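Local coordinates for Serine/threonine-protein kinase BRSK1 (Mus musculus, PDB 5IRI), which is a serine/threonine protein kinase whose C-terminal autoinhibitory and kinase-associated-1 region probably restrains its activity, at residues S11-E15 / E16-L20; P108-R111 / F112-V116. All blocks are in the same frame, centred on the assembly; numbering follows the deposited sequence.

Contact 1: S11-E15 / E16-L20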
# COMPACT_ATOMS: atom_id res chain seq x y z
N SER A 11 13.04 0.58 1.44
CA SER A 11 11.87 1.40 1.13
C SER A 11 12.28 2.53 0.19
O SER A 11 12.95 3.48 0.61
CB SER A 11 11.26 1.98 2.41
OG SER A 11 10.17 2.85 2.14
N LEU A 12 11.84 2.44 -1.07
CA LEU A 12 12.18 3.41 -2.12
C LEU A 12 10.97 4.27 -2.49
O LEU A 12 10.03 3.78 -3.12
CB LEU A 12 12.70 2.70 -3.36
CG LEU A 12 12.87 3.76 -4.43
CD1 LEU A 12 13.92 4.81 -4.01
CD2 LEU A 12 13.25 3.08 -5.71
N ASP A 13 11.03 5.56 -2.12
CA ASP A 13 9.97 6.54 -2.42
C ASP A 13 10.25 7.18 -3.78
O ASP A 13 10.61 8.36 -3.88
CB ASP A 13 9.89 7.58 -1.32
CG ASP A 13 8.71 8.58 -1.49
OD1 ASP A 13 8.25 8.83 -2.62
OD2 ASP A 13 8.26 9.13 -0.46
N LYS A 14 10.07 6.40 -4.83
CA LYS A 14 10.12 6.93 -6.19
C LYS A 14 8.86 7.79 -6.39
O LYS A 14 8.08 8.04 -5.47
CB LYS A 14 10.14 5.81 -7.23
CG LYS A 14 10.82 6.18 -8.56
CD LYS A 14 10.69 5.09 -9.63
CE LYS A 14 11.96 4.24 -9.78
NZ LYS A 14 11.95 3.44 -11.07
N GLU A 15 8.64 8.26 -7.61
CA GLU A 15 7.62 9.26 -7.85
C GLU A 15 6.34 8.57 -8.28
O GLU A 15 6.33 7.81 -9.26
CB GLU A 15 8.07 10.29 -8.89
CG GLU A 15 9.07 11.34 -8.35
CD GLU A 15 10.50 10.79 -8.07
OE1 GLU A 15 11.09 10.11 -8.96
OE2 GLU A 15 11.02 11.02 -6.94
N GLU A 16 5.26 8.80 -7.52
CA GLU A 16 3.93 8.24 -7.76
C GLU A 16 3.95 6.72 -7.64
O GLU A 16 2.92 6.05 -7.79
CB GLU A 16 3.40 8.69 -9.13
CG GLU A 16 3.82 10.12 -9.51
CD GLU A 16 2.65 11.07 -9.73
OE1 GLU A 16 1.93 10.92 -10.75
OE2 GLU A 16 2.46 11.98 -8.89
N GLN A 17 5.14 6.16 -7.39
CA GLN A 17 5.32 4.77 -7.02
C GLN A 17 6.24 4.69 -5.81
O GLN A 17 7.26 5.39 -5.74
CB GLN A 17 5.91 3.95 -8.17
CG GLN A 17 4.87 3.37 -9.11
CD GLN A 17 5.45 2.39 -10.13
OE1 GLN A 17 6.60 2.52 -10.55
NE2 GLN A 17 4.65 1.41 -10.54
N ILE A 18 5.88 3.85 -4.85
CA ILE A 18 6.71 3.57 -3.69
C ILE A 18 6.95 2.07 -3.65
O ILE A 18 6.02 1.29 -3.87
CB ILE A 18 6.04 4.05 -2.39
CG1 ILE A 18 5.72 5.54 -2.50
CG2 ILE A 18 6.92 3.76 -1.20
CD1 ILE A 18 5.26 6.12 -1.21
N PHE A 19 8.18 1.66 -3.41
CA PHE A 19 8.48 0.24 -3.38
C PHE A 19 8.94 -0.17 -1.99
O PHE A 19 9.52 0.62 -1.25
CB PHE A 19 9.54 -0.14 -4.40
CG PHE A 19 9.19 0.22 -5.80
CD1 PHE A 19 9.35 1.51 -6.24
CD2 PHE A 19 8.70 -0.71 -6.67
CE1 PHE A 19 9.04 1.86 -7.54
CE2 PHE A 19 8.39 -0.37 -7.97
CZ PHE A 19 8.56 0.92 -8.39
N LEU A 20 8.66 -1.42 -1.66
CA LEU A 20 9.14 -2.03 -0.43
C LEU A 20 9.72 -3.39 -0.80
O LEU A 20 9.03 -4.21 -1.43
CB LEU A 20 8.00 -2.15 0.58
CG LEU A 20 8.34 -2.77 1.92
CD1 LEU A 20 9.61 -2.14 2.46
CD2 LEU A 20 7.19 -2.58 2.89
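Phe19 reaches from strand 17-22 across a tight local hairpin to Leu12 and Lys14. Its CB begins 4.2 Å from Leu12 O, the carbonyl oxygen that also accepts the Phe19 backbone N-H. With CG anti to the carbonyl carbon (chi1 -57°), the ring runs back toward the turn. CD1 comes next, 4.2 Å from the methyl CD2 of Leu12, and Leu12 O lies near the ring plane at this edge. Farther out, CE1 is 4.1 Å from Lys14 CB and 4.2 Å from Lys14 CD, so the aliphatic part of the lysine passes the ring edge rather than stacking on its face.

Beside these apolar contacts, in the backbone, Leu12 and Phe19 form an antiparallel hydrogen-bonded pair. Phe19 N to Leu12 O measures 2.8 Å and is nearly straight at 169°, while Leu12 N to Phe19 O is 3.0 Å. Next along, Ser11 and Leu20 make a non-hydrogen-bonded pair. Asp13, at the centre of an inverse gamma turn, begins the reversal.

Strand 9-12 is an outermost strand of the chain's antiparallel sheet, and strand 17-22 joins it to strand 98-106, where Phe19 touches Thr101. On the opposite face, helix 109-124 covers Ile18 and Leu20, and Gln120 OE1 of that helix is hydrogen-bonded to Ser11 OG.

Contact 2: P108-R111 / F112-V116; sequences PSRR and FKRVV
Arg111, Phe112 and Arg110 carry this first part of helix 109-124; the two arginines meet partners one turn ahead and Phe112 meets partners one turn back, mainly through the backbone. Arg111 gives its carbonyl to the following turn: Val115 N is hydrogen-bonded to Arg111 O at 3.2 Å, with an N-H...O angle of 170°. The branch CG2 of Val115 also lies against Arg111 O. The side chain of Arg111 touches the loop residue Ser61.

Phe112 binds back to the residue that starts the helix. Its N makes a backbone hydrogen bond of 3.1 Å to Pro108 O, and Pro108 occupies the N-cap position. Phe112 CB also lies beside Ser109 O, which approaches the ring obliquely. Because CG is anti to the backbone N (chi1 175°), the ring is carried off the helix into the core, where it touches Val71, Phe102 and Leu104.

Arg110 O accepts two weak bonds, from Lys113 N at 3.2 Å and from Arg114 N at 3.4 Å. It also lies over one face of the Arg114 guanidinium, 3.7 Å from CZ. Bends at chi2 and chi3 fold the Arg114 chain back over this carbonyl, and Arg110 CD comes 4.0 Å from Arg114 NH1. The two guanidinium planes are turned 48° apart without their charged atoms touching. Glu117 makes its salt bridge with Lys113 and only a weak, long ion pair with Arg114, which may offset a little of the arginine's charge.

The exposed Arg110, Arg111 and Arg114 against the buried Phe112, Val115 and Val116 are typical of an amphipathic helix, here starting just after a strand. It is the C-terminal helix of a KA1 domain, which packs on the antiparallel sheet.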
# COMPACT_ATOMS: atom_id res chain seq x y z
N PRO A 108 -4.35 13.00 -3.76
CA PRO A 108 -3.24 13.83 -3.29
C PRO A 108 -2.00 13.01 -2.98
O PRO A 108 -2.02 12.09 -2.17
CB PRO A 108 -3.80 14.49 -2.04
CG PRO A 108 -4.88 13.59 -1.60
CD PRO A 108 -5.49 13.05 -2.83
N SER A 109 -0.90 13.40 -3.63
CA SER A 109 0.38 12.72 -3.48
C SER A 109 0.80 12.60 -2.01
O SER A 109 1.30 11.56 -1.58
CB SER A 109 1.43 13.48 -4.29
OG SER A 109 2.55 12.67 -4.55
N ARG A 110 0.58 13.65 -1.22
CA ARG A 110 1.11 13.64 0.14
C ARG A 110 0.35 12.66 1.03
O ARG A 110 0.97 11.92 1.81
CB ARG A 110 1.10 15.05 0.72
CG ARG A 110 2.25 15.91 0.19
CD ARG A 110 3.60 15.17 0.33
NE ARG A 110 4.73 15.85 -0.31
CZ ARG A 110 5.29 15.45 -1.45
NH1 ARG A 110 4.83 14.39 -2.10
NH2 ARG A 110 6.33 16.13 -1.95
N ARG A 111 -0.98 12.63 0.95
CA ARG A 111 -1.67 11.65 1.78
C ARG A 111 -1.47 10.24 1.25
O ARG A 111 -1.69 9.28 1.99
CB ARG A 111 -3.15 11.97 1.92
CG ARG A 111 -3.67 11.43 3.23
CD ARG A 111 -4.87 12.18 3.76
NE ARG A 111 -4.62 13.59 4.02
CZ ARG A 111 -5.53 14.41 4.54
NH1 ARG A 111 -6.73 13.95 4.87
NH2 ARG A 111 -5.22 15.69 4.74
N PHE A 112 -1.04 10.10 0.00
CA PHE A 112 -0.63 8.80 -0.49
C PHE A 112 0.51 8.24 0.33
O PHE A 112 0.45 7.08 0.76
CB PHE A 112 -0.25 8.92 -1.97
CG PHE A 112 0.29 7.67 -2.57
CD1 PHE A 112 -0.38 6.47 -2.45
CD2 PHE A 112 1.47 7.69 -3.29
CE1 PHE A 112 0.14 5.32 -3.02
CE2 PHE A 112 1.98 6.54 -3.86
CZ PHE A 112 1.32 5.36 -3.73
N LYS A 113 1.54 9.06 0.59
CA LYS A 113 2.72 8.60 1.33
C LYS A 113 2.38 8.20 2.76
O LYS A 113 2.92 7.21 3.26
CB LYS A 113 3.81 9.68 1.32
CG LYS A 113 5.18 9.18 0.82
CD LYS A 113 6.24 9.08 1.95
CE LYS A 113 7.06 7.77 1.90
NZ LYS A 113 7.92 7.57 3.12
N ARG A 114 1.48 8.94 3.44
CA ARG A 114 1.13 8.59 4.82
C ARG A 114 0.39 7.25 4.90
O ARG A 114 0.62 6.46 5.82
CB ARG A 114 0.24 9.66 5.46
CG ARG A 114 0.74 11.09 5.42
CD ARG A 114 2.10 11.24 6.08
NE ARG A 114 3.11 11.54 5.08
CZ ARG A 114 3.31 12.74 4.56
NH1 ARG A 114 4.24 12.93 3.63
NH2 ARG A 114 2.56 13.76 4.96
N VAL A 115 -0.54 7.02 3.98
CA VAL A 115 -1.23 5.73 3.92
C VAL A 115 -0.22 4.62 3.66
O VAL A 115 -0.22 3.58 4.33
CB VAL A 115 -2.31 5.75 2.83
CG1 VAL A 115 -2.98 4.40 2.76
CG2 VAL A 115 -3.32 6.84 3.11
N VAL A 116 0.65 4.82 2.67
CA VAL A 116 1.62 3.79 2.33
C VAL A 116 2.56 3.54 3.51
O VAL A 116 2.91 2.39 3.81
CB VAL A 116 2.39 4.19 1.07
CG1 VAL A 116 3.58 3.30 0.86
CG2 VAL A 116 1.48 4.10 -0.12

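Overall arrangement
Contact 1 is the edge hairpin of the sheet and contact 2 the start of the helix lying over it; their centres are about 11 Å apart. Ile18 bridges them, its CD1 3.7 Å from Lys113 CG and 3.9 Å from Val116 CG1. Near the turn, Glu16 O lies 4.1 Å from Phe112 CE2, and Asp13 OD2 forms a weak, long ion pair with Lys113 NZ, whose stronger partner is Glu117. Residues 11-20 and 108-116 thus pack an early hairpin of the chain against the start of its last helix. The fragment holds no kinase catalytic domain, so neither contact lies at an active site; both lie within the KA1 domain, in a C-terminal fragment linked to autoinhibition.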